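Local coordinates for uncharacterized protein MT2708 (Mycobacterium tuberculosis, PDB 2FGG) that is of unknown function but is related in sequence to Rv1738 of the same organism, at residues E22-K27 against G39-L45. Sequence-based numbering, arbitrary orientation.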
loop_
_atom_site.group_PDB
_atom_site.type_symbol
_atom_site.label_atom_id
_atom_site.label_comp_id
_atom_site.label_asym_id
_atom_site.label_seq_id
_atom_site.Cartn_x
_atom_site.Cartn_y
_atom_site.Cartn_z
ATOM N N GLU A 22 -19.562 3.782 -6.174
ATOM C CA GLU A 22 -20.080 2.702 -5.288
ATOM C C GLU A 22 -19.311 2.177 -4.034
ATOM O O GLU A 22 -19.997 1.755 -3.099
ATOM C CB GLU A 22 -20.656 1.517 -6.107
ATOM C CG GLU A 22 -19.653 0.427 -6.536
ATOM C CD GLU A 22 -19.284 0.476 -8.020
ATOM O OE1 GLU A 22 -18.211 -0.057 -8.380
ATOM O OE2 GLU A 22 -20.066 1.032 -8.826
ATOM N N ARG A 23 -17.972 2.137 -3.935
ATOM C CA ARG A 23 -16.875 2.345 -4.905
ATOM C C ARG A 23 -15.800 3.070 -4.113
ATOM O O ARG A 23 -15.367 4.155 -4.483
ATOM C CB ARG A 23 -17.224 3.153 -6.157
ATOM C CG ARG A 23 -16.602 2.651 -7.474
ATOM C CD ARG A 23 -15.493 1.600 -7.282
ATOM N NE ARG A 23 -15.538 0.589 -8.343
ATOM C CZ ARG A 23 -14.998 -0.627 -8.268
ATOM N NH1 ARG A 23 -14.353 -1.017 -7.175
ATOM N NH2 ARG A 23 -15.105 -1.464 -9.295
ATOM N N THR A 24 -15.391 2.466 -3.005
ATOM C CA THR A 24 -14.421 3.075 -2.103
ATOM C C THR A 24 -12.967 2.716 -2.458
ATOM O O THR A 24 -12.648 1.563 -2.740
ATOM C CB THR A 24 -14.786 2.826 -0.602
ATOM O OG1 THR A 24 -13.604 2.587 0.169
ATOM C CG2 THR A 24 -15.742 1.650 -0.446
ATOM N N ARG A 25 -12.105 3.729 -2.458
ATOM C CA ARG A 25 -10.708 3.577 -2.858
ATOM C C ARG A 25 -9.755 4.054 -1.775
ATOM O O ARG A 25 -9.948 5.107 -1.184
ATOM C CB ARG A 25 -10.426 4.358 -4.144
ATOM C CG ARG A 25 -8.994 4.232 -4.655
ATOM C CD ARG A 25 -8.415 5.596 -5.008
ATOM N NE ARG A 25 -8.890 6.080 -6.299
ATOM C CZ ARG A 25 -8.919 7.360 -6.664
ATOM N NH1 ARG A 25 -8.505 8.311 -5.834
ATOM N NH2 ARG A 25 -9.377 7.690 -7.864
ATOM N N ALA A 26 -8.717 3.268 -1.529
ATOM C CA ALA A 26 -7.674 3.662 -0.600
ATOM C C ALA A 26 -6.334 3.818 -1.302
ATOM O O ALA A 26 -5.997 3.069 -2.219
ATOM C CB ALA A 26 -7.566 2.682 0.549
ATOM N N LYS A 27 -5.593 4.828 -0.864
ATOM C CA LYS A 27 -4.230 5.054 -1.287
ATOM C C LYS A 27 -3.345 5.027 -0.046
ATOM O O LYS A 27 -3.642 5.709 0.935
ATOM C CB LYS A 27 -4.121 6.390 -2.015
ATOM C CG LYS A 27 -4.729 6.361 -3.410
ATOM C CD LYS A 27 -4.770 7.735 -4.046
ATOM C CE LYS A 27 -5.137 7.622 -5.501
ATOM N NZ LYS A 27 -4.741 8.846 -6.236
ATOM N N GLY A 39 0.419 2.603 -2.848
ATOM C CA GLY A 39 -0.396 1.418 -3.050
ATOM C C GLY A 39 -1.835 1.853 -3.212
ATOM O O GLY A 39 -2.318 2.695 -2.457
ATOM N N VAL A 40 -2.516 1.302 -4.212
ATOM C CA VAL A 40 -3.895 1.680 -4.486
ATOM C C VAL A 40 -4.794 0.459 -4.353
ATOM O O VAL A 40 -4.496 -0.594 -4.906
ATOM C CB VAL A 40 -4.043 2.333 -5.880
ATOM C CG1 VAL A 40 -5.389 3.035 -6.002
ATOM C CG2 VAL A 40 -2.925 3.337 -6.126
ATOM N N GLY A 41 -5.880 0.616 -3.599
ATOM C CA GLY A 41 -6.863 -0.441 -3.390
ATOM C C GLY A 41 -8.297 0.012 -3.622
ATOM O O GLY A 41 -8.650 1.141 -3.307
ATOM N N LEU A 42 -9.122 -0.881 -4.166
ATOM C CA LEU A 42 -10.499 -0.563 -4.530
ATOM C C LEU A 42 -11.474 -1.657 -4.136
ATOM O O LEU A 42 -11.221 -2.830 -4.384
ATOM C CB LEU A 42 -10.599 -0.353 -6.037
ATOM C CG LEU A 42 -10.158 1.003 -6.573
ATOM C CD1 LEU A 42 -9.291 0.830 -7.806
ATOM C CD2 LEU A 42 -11.377 1.869 -6.871
ATOM N N ALA A 43 -12.579 -1.249 -3.520
ATOM C CA ALA A 43 -13.749 -2.088 -3.281
ATOM C C ALA A 43 -14.896 -1.237 -3.813
ATOM O O ALA A 43 -14.861 -0.042 -3.563
ATOM C CB ALA A 43 -13.902 -2.315 -1.802
ATOM N N ARG A 44 -15.925 -1.736 -4.517
ATOM C CA ARG A 44 -16.489 -3.101 -4.642
ATOM C C ARG A 44 -17.916 -2.968 -4.110
ATOM O O ARG A 44 -18.663 -2.116 -4.591
ATOM C CB ARG A 44 -15.704 -4.225 -3.936
ATOM C CG ARG A 44 -14.915 -5.153 -4.880
ATOM C CD ARG A 44 -14.521 -6.471 -4.209
ATOM N NE ARG A 44 -15.405 -7.588 -4.554
ATOM C CZ ARG A 44 -16.328 -8.120 -3.746
ATOM N NH1 ARG A 44 -16.512 -7.644 -2.516
ATOM N NH2 ARG A 44 -17.075 -9.138 -4.171
ATOM N N LEU A 45 -18.275 -3.809 -3.136
ATOM C CA LEU A 45 -19.488 -3.690 -2.290
ATOM C C LEU A 45 -20.605 -2.698 -2.707
ATOM O O LEU A 45 -20.423 -1.486 -2.560
ATOM C CB LEU A 45 -19.078 -3.394 -0.828
ATOM C CG LEU A 45 -18.359 -4.404 0.091
ATOM C CD1 LEU A 45 -19.212 -5.627 0.411
ATOM C CD2 LEU A 45 -17.008 -4.844 -0.446
#
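Antiparallel strand pairing at the open end of a beta hairpin joins residues 22-27 to 39-45, and it illustrates how two sheet faces take on different characters. The axes of the paired parts, 24-27 and 39-43, approach to 4.6 Å, their N-to-C directions 166° apart. Two hydrogen-bonded pairs carry the ladder: Ala26 N to Gly41 O and Gly41 N to Ala26 O are both 2.8 Å, while Ala43 N reaches Thr24 O at 2.9 Å. The return bond, Thr24 N to Ala43 O, is short at 2.6 Å but bent and weak, where the regular pairing ends. On the more exposed face, with Lys27, Arg25 lays its aliphatic part between Leu42 and Val40, CB 3.8 Å from Leu42 CD2 and CG 4.0 Å from Val40 CG1. The other face carries Thr24, Ala26 and Ala43, all buried; Thr24 and Ala26 rest on helix 54-83 at Asp57 and Ala60. Strand 24-32 is the central one of three, and across its far edge Arg25 pairs with Glu18 of strand 14-19 through backbone hydrogen bonding and a salt bridge.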